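Local coordinates for hypothetical protein PH0730 (Pyrococcus horikoshii, PDB 2P8T) that is of unknown function but may bind ATP and act as an aminoacyl-tRNA ligase, at residues A[72-84]-A[183-195]. Sequence-based numbering, arbitrary orientation.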
# COMPACT_ATOMS: atom_id res chain seq x y z
N LYS A 72 -0.70 -2.54 20.63
CA LYS A 72 -0.66 -3.66 19.67
C LYS A 72 -0.74 -3.18 18.21
O LYS A 72 0.04 -3.63 17.37
CB LYS A 72 -1.78 -4.66 20.00
CG LYS A 72 -1.82 -5.86 19.07
CD LYS A 72 -3.04 -6.71 19.33
CE LYS A 72 -3.18 -7.78 18.25
NZ LYS A 72 -4.34 -8.68 18.56
N GLY A 73 -1.67 -2.26 17.92
CA GLY A 73 -1.82 -1.71 16.57
C GLY A 73 -0.59 -0.96 16.07
O GLY A 73 -0.21 -1.08 14.90
N LYS A 74 0.04 -0.19 16.97
CA LYS A 74 1.30 0.50 16.67
C LYS A 74 2.47 -0.45 16.41
O LYS A 74 3.31 -0.17 15.54
CB LYS A 74 1.66 1.46 17.81
CG LYS A 74 2.97 2.22 17.59
CD LYS A 74 2.78 3.36 16.57
CE LYS A 74 3.91 4.38 16.64
NZ LYS A 74 5.19 3.82 16.15
N GLU A 75 2.54 -1.55 17.15
CA GLU A 75 3.60 -2.53 16.97
C GLU A 75 3.40 -3.19 15.60
O GLU A 75 4.36 -3.47 14.88
CB GLU A 75 3.60 -3.61 18.05
CG GLU A 75 3.98 -3.12 19.46
CD GLU A 75 3.89 -4.22 20.50
OE1 GLU A 75 2.94 -5.05 20.43
OE2 GLU A 75 4.76 -4.26 21.41
N ILE A 76 2.15 -3.43 15.25
CA ILE A 76 1.84 -4.00 13.93
C ILE A 76 2.25 -3.06 12.80
O ILE A 76 2.92 -3.49 11.86
CB ILE A 76 0.36 -4.41 13.80
CG1 ILE A 76 0.11 -5.67 14.62
CG2 ILE A 76 -0.00 -4.67 12.33
CD1 ILE A 76 -1.40 -5.97 14.88
N ARG A 77 1.86 -1.79 12.90
CA ARG A 77 2.23 -0.77 11.90
C ARG A 77 3.74 -0.61 11.78
O ARG A 77 4.27 -0.45 10.67
CB ARG A 77 1.61 0.57 12.26
CG ARG A 77 1.46 1.50 11.05
CD ARG A 77 0.84 2.86 11.39
NE ARG A 77 0.51 3.57 10.14
CZ ARG A 77 1.41 4.19 9.38
NH1 ARG A 77 2.68 4.24 9.76
NH2 ARG A 77 1.06 4.78 8.25
N ASP A 78 4.44 -0.62 12.92
CA ASP A 78 5.90 -0.49 12.89
C ASP A 78 6.53 -1.64 12.14
O ASP A 78 7.45 -1.45 11.32
CB ASP A 78 6.48 -0.37 14.31
CG ASP A 78 6.14 0.94 14.97
OD1 ASP A 78 5.65 1.87 14.30
OD2 ASP A 78 6.37 1.05 16.20
N LYS A 79 6.02 -2.84 12.38
CA LYS A 79 6.40 -4.01 11.63
C LYS A 79 6.12 -3.85 10.12
O LYS A 79 6.94 -4.25 9.31
CB LYS A 79 5.74 -5.26 12.20
CG LYS A 79 6.33 -5.71 13.54
CD LYS A 79 5.47 -6.76 14.25
CE LYS A 79 5.87 -6.92 15.71
NZ LYS A 79 7.32 -7.34 15.83
N LEU A 80 4.98 -3.26 9.75
CA LEU A 80 4.68 -3.03 8.32
C LEU A 80 5.66 -2.06 7.69
O LEU A 80 6.12 -2.27 6.56
CB LEU A 80 3.25 -2.51 8.12
CG LEU A 80 2.13 -3.54 8.26
CD1 LEU A 80 0.77 -2.85 8.11
CD2 LEU A 80 2.28 -4.64 7.19
N LEU A 81 6.00 -1.01 8.44
CA LEU A 81 6.93 -0.00 7.96
C LEU A 81 8.38 -0.48 7.92
O LEU A 81 9.23 0.18 7.32
CB LEU A 81 6.82 1.26 8.78
CG LEU A 81 5.64 2.16 8.46
CD1 LEU A 81 5.65 3.29 9.46
CD2 LEU A 81 5.69 2.69 7.03
N SER A 82 8.66 -1.63 8.54
CA SER A 82 9.96 -2.29 8.36
C SER A 82 10.09 -2.97 6.99
O SER A 82 11.21 -3.22 6.54
CB SER A 82 10.26 -3.30 9.48
OG SER A 82 9.59 -4.54 9.30
N MET A 83 8.97 -3.28 6.34
CA MET A 83 9.01 -3.99 5.06
C MET A 83 8.49 -3.16 3.88
O MET A 83 8.67 -3.55 2.72
CB MET A 83 8.34 -5.38 5.16
CG MET A 83 6.83 -5.47 5.48
SD MET A 83 6.21 -7.18 5.91
CE MET A 83 6.78 -7.26 7.60
N PHE A 84 7.84 -2.04 4.20
CA PHE A 84 7.26 -1.11 3.23
C PHE A 84 7.57 0.33 3.62
O PHE A 84 7.81 0.64 4.79
CB PHE A 84 5.73 -1.24 3.18
CG PHE A 84 5.24 -2.63 2.93
CD1 PHE A 84 5.57 -3.30 1.75
CD2 PHE A 84 4.45 -3.28 3.87
CE1 PHE A 84 5.13 -4.59 1.52
CE2 PHE A 84 3.98 -4.55 3.65
CZ PHE A 84 4.33 -5.22 2.47
N ALA A 183 1.92 -5.12 -3.05
CA ALA A 183 2.75 -5.22 -1.85
C ALA A 183 2.52 -6.54 -1.12
O ALA A 183 3.48 -7.26 -0.74
CB ALA A 183 2.44 -4.05 -0.93
N TYR A 184 1.24 -6.87 -0.95
CA TYR A 184 0.85 -8.14 -0.31
C TYR A 184 1.36 -9.37 -1.07
O TYR A 184 1.88 -10.31 -0.44
CB TYR A 184 -0.66 -8.19 -0.11
CG TYR A 184 -1.11 -9.46 0.60
CD1 TYR A 184 -0.72 -9.71 1.91
CD2 TYR A 184 -1.90 -10.40 -0.06
CE1 TYR A 184 -1.11 -10.87 2.57
CE2 TYR A 184 -2.30 -11.58 0.60
CZ TYR A 184 -1.89 -11.80 1.91
OH TYR A 184 -2.27 -12.95 2.58
N ILE A 185 1.25 -9.39 -2.40
CA ILE A 185 1.84 -10.51 -3.18
C ILE A 185 3.34 -10.67 -2.88
O ILE A 185 3.84 -11.78 -2.65
CB ILE A 185 1.62 -10.36 -4.72
CG1 ILE A 185 0.13 -10.40 -5.07
CG2 ILE A 185 2.44 -11.43 -5.49
CD1 ILE A 185 -0.22 -9.79 -6.41
N LEU A 186 4.06 -9.56 -2.87
CA LEU A 186 5.52 -9.59 -2.70
C LEU A 186 5.98 -10.00 -1.30
O LEU A 186 7.09 -10.57 -1.12
CB LEU A 186 6.10 -8.21 -3.04
CG LEU A 186 6.18 -7.93 -4.54
CD1 LEU A 186 6.40 -6.43 -4.77
CD2 LEU A 186 7.26 -8.78 -5.19
N LYS A 187 5.15 -9.70 -0.30
CA LYS A 187 5.52 -9.90 1.11
C LYS A 187 4.58 -10.85 1.88
O LYS A 187 4.58 -10.87 3.12
CB LYS A 187 5.61 -8.55 1.81
CG LYS A 187 6.86 -7.76 1.44
CD LYS A 187 8.13 -8.56 1.78
CE LYS A 187 9.34 -7.66 1.83
NZ LYS A 187 10.55 -8.36 2.37
N LYS A 188 3.80 -11.62 1.11
CA LYS A 188 2.77 -12.55 1.62
C LYS A 188 3.25 -13.39 2.81
O LYS A 188 2.57 -13.51 3.83
CB LYS A 188 2.32 -13.46 0.46
CG LYS A 188 1.15 -14.43 0.74
CD LYS A 188 0.92 -15.40 -0.44
CE LYS A 188 1.99 -16.51 -0.54
NZ LYS A 188 1.50 -17.75 -1.29
N GLU A 189 4.43 -13.98 2.66
CA GLU A 189 4.97 -14.89 3.68
C GLU A 189 5.47 -14.14 4.92
O GLU A 189 5.73 -14.76 5.95
CB GLU A 189 6.09 -15.76 3.07
CG GLU A 189 5.60 -16.66 1.89
CD GLU A 189 6.73 -17.44 1.22
OE1 GLU A 189 7.13 -18.49 1.76
OE2 GLU A 189 7.19 -17.01 0.13
N GLU A 190 5.60 -12.82 4.83
CA GLU A 190 6.16 -12.05 5.93
C GLU A 190 5.12 -11.26 6.71
O GLU A 190 5.44 -10.70 7.76
CB GLU A 190 7.27 -11.11 5.43
CG GLU A 190 8.33 -11.77 4.50
CD GLU A 190 9.01 -12.97 5.11
OE1 GLU A 190 9.42 -12.88 6.29
OE2 GLU A 190 9.14 -14.01 4.40
N ILE A 191 3.90 -11.19 6.18
CA ILE A 191 2.80 -10.48 6.84
C ILE A 191 2.47 -11.20 8.15
O ILE A 191 2.30 -12.42 8.15
CB ILE A 191 1.51 -10.46 5.95
CG1 ILE A 191 1.76 -9.78 4.58
CG2 ILE A 191 0.35 -9.80 6.68
CD1 ILE A 191 2.14 -8.30 4.65
N THR A 192 2.41 -10.45 9.25
CA THR A 192 2.19 -11.01 10.60
C THR A 192 0.85 -11.75 10.71
O THR A 192 -0.14 -11.31 10.12
CB THR A 192 2.30 -9.92 11.73
OG1 THR A 192 1.94 -10.48 13.00
CG2 THR A 192 1.37 -8.78 11.46
N PRO A 193 0.82 -12.87 11.46
CA PRO A 193 -0.47 -13.54 11.71
C PRO A 193 -1.52 -12.64 12.37
O PRO A 193 -2.71 -12.86 12.17
CB PRO A 193 -0.10 -14.69 12.64
CG PRO A 193 1.38 -14.93 12.40
CD PRO A 193 1.94 -13.57 12.11
N GLU A 194 -1.07 -11.65 13.15
CA GLU A 194 -1.98 -10.74 13.82
C GLU A 194 -2.84 -9.97 12.83
O GLU A 194 -3.97 -9.63 13.13
CB GLU A 194 -1.21 -9.77 14.72
CG GLU A 194 -0.30 -10.46 15.73
CD GLU A 194 0.01 -9.61 16.96
OE1 GLU A 194 0.10 -8.37 16.85
OE2 GLU A 194 0.17 -10.20 18.06
N ILE A 195 -2.30 -9.71 11.64
CA ILE A 195 -3.06 -9.07 10.57
C ILE A 195 -4.00 -10.08 9.91
O ILE A 195 -5.18 -9.80 9.67
CB ILE A 195 -2.13 -8.43 9.51
CG1 ILE A 195 -1.43 -7.20 10.09
CG2 ILE A 195 -2.91 -8.04 8.22
CD1 ILE A 195 -0.41 -6.55 9.15
O HOH W 1 -4.75 -9.86 15.71
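I76, L80 and I195 make the apolar centre of this contact, in which helix 71-81 and the turn after it lie along the chain that leaves helix 172-187 and enters the short helix at 193-196. CG2 of I76 meets CG1 of I195 at 3.7 Å, while L80 and I195 come tip to tip, L80 CD2 lying 3.8 Å from I195 CD1. The other branch of I76, its CG1 held anti to the carbonyl carbon (chi1 -73°), brings CD1 across the E194 side chain, 3.4 Å from E194 OE1 and also against E194 CB. Cut back to alanine, I76 would lose both branches, which is likely to leave a gap beside I195 and E194 without the apolar surface it lies against.

At the other end, the F84 ring and the K187 chain run past one another in opposing senses, CZ of F84 3.6 Å from K187 CB, with A183 CB packed nearby against CE1. I191 CD1 reaches the edge of the ring, close to its plane, and M83 CG lies over one face, offset toward the rim. The M83 chain, bent at chi3 (79°), turns its methyl toward the backbone of E190, CE standing 3.7 Å from E190 O.

No direct hydrogen bond joins the segments. K72 instead stretches out fully to give NZ to a water at 3.1 Å, which in turn donates to E194 O; the same amine also bonds L57 O. T192 caps the short helix, its OG1 accepting from E194 N at 3.2 Å.

Helix 17-26, in the N-terminal region assigned to the helix-turn-helix clan, adds L21 against L80 and I195, and I24 against I76. Beyond F84, I100 and V102 of strand 95-102 continue the packing into the five-stranded antiparallel sheet, and K187 NZ bonds N104 O just past that strand.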